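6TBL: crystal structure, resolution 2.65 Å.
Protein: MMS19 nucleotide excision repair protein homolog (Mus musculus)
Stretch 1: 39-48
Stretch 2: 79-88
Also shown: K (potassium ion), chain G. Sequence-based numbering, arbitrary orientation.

Stretch 1 39-48: APQIMSLHVD
Stretch 2 (79-88) LPTSVLLPYK

Two largely helical segments of one chain meet through a small apolar contact, burying 425 Å² in all, which closes at one end with a single tyrosine–aspartate hydrogen bond. They run in the same sense: Pro-40 lies beside Leu-79, Val-47 beside Leu-84 and Asp-48 beside Tyr-87, with CA–CA distances of 4.9, 7.8 and 8.4 Å, so the backbones are nearest at the start and diverge. In the first stretch, a helix starting at Pro-40 gives way to a 3-10 segment at 44-45, and a new helix begins at Val-47 after the N-cap His-46. Leu-79 and Pro-80 are extended (psi 162° and 132°) before the kinked helix 81-88, where Pro-86 has no amide hydrogen to give. Leu-79 (chi1 m, chi2 t) packs both methyls against the first stretch: CD2 sits 3.7 Å from Pro-40 CB and 4.0 Å from Met-43 CB, while CD1 reaches Val-47 CG2 at 3.5 Å. Val-47 (chi1 t) also places CG2 4.2 Å from Val-83 CG2 and lays CG1 over one face of the Tyr-87 ring, 4.0 Å from its centroid, a CH-pi contact. The OH of Tyr-87 (chi1 m, chi2 -91°) donates to Asp-48 OD1 at 2.8 Å, Asp-48 adopting chi1 t. A potassium ion is bound by Leu-79 O (3.0 Å), Thr-81 OG1 (2.9 Å) and one atom elsewhere in the structure.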

# COMPACT_ATOMS: atom_id res chain seq x y z
N ALA A 39 -10.38 -16.83 -34.54
CA ALA A 39 -10.28 -15.71 -35.47
C ALA A 39 -9.91 -14.43 -34.71
O ALA A 39 -10.65 -13.45 -34.73
CB ALA A 39 -11.58 -15.52 -36.24
N PRO A 40 -8.75 -14.41 -34.05
CA PRO A 40 -8.44 -13.26 -33.19
C PRO A 40 -8.13 -11.99 -33.96
O PRO A 40 -8.41 -10.90 -33.46
CB PRO A 40 -7.22 -13.75 -32.39
CG PRO A 40 -6.54 -14.69 -33.31
CD PRO A 40 -7.63 -15.38 -34.10
N GLN A 41 -7.57 -12.09 -35.17
CA GLN A 41 -7.22 -10.90 -35.93
C GLN A 41 -8.47 -10.12 -36.33
O GLN A 41 -8.46 -8.88 -36.33
CB GLN A 41 -6.40 -11.27 -37.16
CG GLN A 41 -5.22 -12.18 -36.88
CD GLN A 41 -5.60 -13.65 -36.84
OE1 GLN A 41 -6.78 -14.00 -36.99
NE2 GLN A 41 -4.62 -14.52 -36.63
N ILE A 42 -9.54 -10.82 -36.66
CA ILE A 42 -10.77 -10.15 -37.06
C ILE A 42 -11.52 -9.62 -35.85
O ILE A 42 -12.12 -8.54 -35.90
CB ILE A 42 -11.65 -11.09 -37.90
CG1 ILE A 42 -10.81 -11.75 -38.99
CG2 ILE A 42 -12.82 -10.33 -38.51
CD1 ILE A 42 -11.56 -12.79 -39.77
N MET A 43 -11.49 -10.36 -34.74
CA MET A 43 -12.19 -9.92 -33.54
C MET A 43 -11.55 -8.69 -32.91
O MET A 43 -12.22 -7.98 -32.15
CB MET A 43 -12.25 -11.04 -32.51
CG MET A 43 -13.00 -12.28 -32.98
SD MET A 43 -14.67 -11.91 -33.55
CE MET A 43 -15.37 -11.11 -32.11
N SER A 44 -10.28 -8.42 -33.22
CA SER A 44 -9.57 -7.32 -32.57
C SER A 44 -10.11 -5.96 -32.96
O SER A 44 -9.86 -4.98 -32.26
CB SER A 44 -8.08 -7.41 -32.88
OG SER A 44 -7.87 -7.80 -34.22
N LEU A 45 -10.85 -5.86 -34.07
CA LEU A 45 -11.41 -4.57 -34.45
C LEU A 45 -12.49 -4.12 -33.47
O LEU A 45 -12.67 -2.92 -33.25
CB LEU A 45 -11.99 -4.64 -35.86
CG LEU A 45 -10.99 -4.84 -36.99
CD1 LEU A 45 -11.72 -5.04 -38.31
CD2 LEU A 45 -10.03 -3.65 -37.09
N HIS A 46 -13.19 -5.06 -32.86
CA HIS A 46 -14.33 -4.76 -32.00
C HIS A 46 -14.00 -4.94 -30.52
O HIS A 46 -14.88 -5.26 -29.72
CB HIS A 46 -15.53 -5.62 -32.40
CG HIS A 46 -15.73 -5.70 -33.88
ND1 HIS A 46 -15.00 -6.53 -34.69
CD2 HIS A 46 -16.59 -5.04 -34.70
CE1 HIS A 46 -15.39 -6.39 -35.95
NE2 HIS A 46 -16.36 -5.49 -35.98
N VAL A 47 -12.73 -4.73 -30.15
CA VAL A 47 -12.31 -4.96 -28.76
C VAL A 47 -13.09 -4.07 -27.81
O VAL A 47 -13.54 -4.51 -26.74
CB VAL A 47 -10.80 -4.76 -28.61
CG1 VAL A 47 -10.42 -4.69 -27.15
CG2 VAL A 47 -10.05 -5.88 -29.29
N ASP A 48 -13.29 -2.80 -28.18
CA ASP A 48 -13.91 -1.86 -27.26
C ASP A 48 -15.33 -2.29 -26.91
O ASP A 48 -15.72 -2.26 -25.73
CB ASP A 48 -13.91 -0.45 -27.85
CG ASP A 48 -14.22 0.61 -26.82
OD1 ASP A 48 -13.29 1.04 -26.10
OD2 ASP A 48 -15.40 0.99 -26.70
N LEU A 79 -6.47 -12.45 -28.32
CA LEU A 79 -6.24 -11.39 -29.28
C LEU A 79 -4.80 -10.87 -29.15
O LEU A 79 -4.14 -11.12 -28.14
CB LEU A 79 -7.24 -10.25 -29.07
CG LEU A 79 -8.72 -10.61 -29.02
CD1 LEU A 79 -9.58 -9.36 -29.03
CD2 LEU A 79 -9.11 -11.54 -30.16
N PRO A 80 -4.30 -10.17 -30.16
CA PRO A 80 -2.95 -9.60 -30.07
C PRO A 80 -2.78 -8.74 -28.83
O PRO A 80 -3.62 -7.88 -28.52
CB PRO A 80 -2.83 -8.78 -31.35
CG PRO A 80 -3.71 -9.49 -32.32
CD PRO A 80 -4.87 -10.01 -31.52
N THR A 81 -1.68 -8.97 -28.11
CA THR A 81 -1.47 -8.29 -26.83
C THR A 81 -1.36 -6.78 -26.99
O THR A 81 -1.79 -6.03 -26.11
CB THR A 81 -0.21 -8.85 -26.16
OG1 THR A 81 -0.31 -10.28 -26.08
CG2 THR A 81 -0.05 -8.29 -24.75
N SER A 82 -0.82 -6.32 -28.12
CA SER A 82 -0.62 -4.89 -28.31
C SER A 82 -1.93 -4.10 -28.32
O SER A 82 -1.92 -2.90 -28.03
CB SER A 82 0.15 -4.63 -29.61
OG SER A 82 -0.57 -5.13 -30.73
N VAL A 83 -3.06 -4.75 -28.64
CA VAL A 83 -4.34 -4.06 -28.66
C VAL A 83 -5.14 -4.25 -27.38
O VAL A 83 -6.14 -3.55 -27.18
CB VAL A 83 -5.20 -4.51 -29.87
CG1 VAL A 83 -4.34 -4.55 -31.12
CG2 VAL A 83 -5.85 -5.86 -29.61
N LEU A 84 -4.72 -5.17 -26.51
CA LEU A 84 -5.41 -5.38 -25.24
C LEU A 84 -4.84 -4.53 -24.12
O LEU A 84 -5.58 -4.20 -23.18
CB LEU A 84 -5.33 -6.85 -24.83
CG LEU A 84 -5.82 -7.88 -25.84
CD1 LEU A 84 -5.82 -9.25 -25.22
CD2 LEU A 84 -7.21 -7.53 -26.35
N LEU A 85 -3.56 -4.15 -24.20
CA LEU A 85 -2.92 -3.45 -23.10
C LEU A 85 -3.61 -2.14 -22.70
O LEU A 85 -3.68 -1.87 -21.49
CB LEU A 85 -1.44 -3.21 -23.44
CG LEU A 85 -0.61 -4.49 -23.57
CD1 LEU A 85 0.82 -4.17 -23.99
CD2 LEU A 85 -0.62 -5.28 -22.26
N PRO A 86 -4.12 -1.31 -23.62
CA PRO A 86 -4.86 -0.12 -23.17
C PRO A 86 -6.13 -0.43 -22.39
O PRO A 86 -6.71 0.49 -21.80
CB PRO A 86 -5.18 0.61 -24.49
CG PRO A 86 -5.03 -0.41 -25.55
CD PRO A 86 -3.93 -1.31 -25.08
N TYR A 87 -6.58 -1.68 -22.38
CA TYR A 87 -7.72 -2.09 -21.57
C TYR A 87 -7.32 -2.87 -20.33
O TYR A 87 -8.17 -3.11 -19.47
CB TYR A 87 -8.69 -2.94 -22.41
CG TYR A 87 -9.26 -2.21 -23.60
CD1 TYR A 87 -10.45 -1.50 -23.49
CD2 TYR A 87 -8.61 -2.22 -24.83
CE1 TYR A 87 -10.98 -0.82 -24.58
CE2 TYR A 87 -9.13 -1.54 -25.92
CZ TYR A 87 -10.32 -0.85 -25.79
OH TYR A 87 -10.84 -0.17 -26.86
N LYS A 88 -6.04 -3.26 -20.20
CA LYS A 88 -5.63 -4.17 -19.15
C LYS A 88 -5.94 -3.62 -17.76
O LYS A 88 -6.44 -4.35 -16.89
CB LYS A 88 -4.13 -4.47 -19.27
CG LYS A 88 -3.58 -5.30 -18.14
CD LYS A 88 -2.12 -5.66 -18.37
CE LYS A 88 -1.55 -6.35 -17.14
NZ LYS A 88 -0.14 -6.77 -17.34
K K G . -2.17 -12.44 -26.22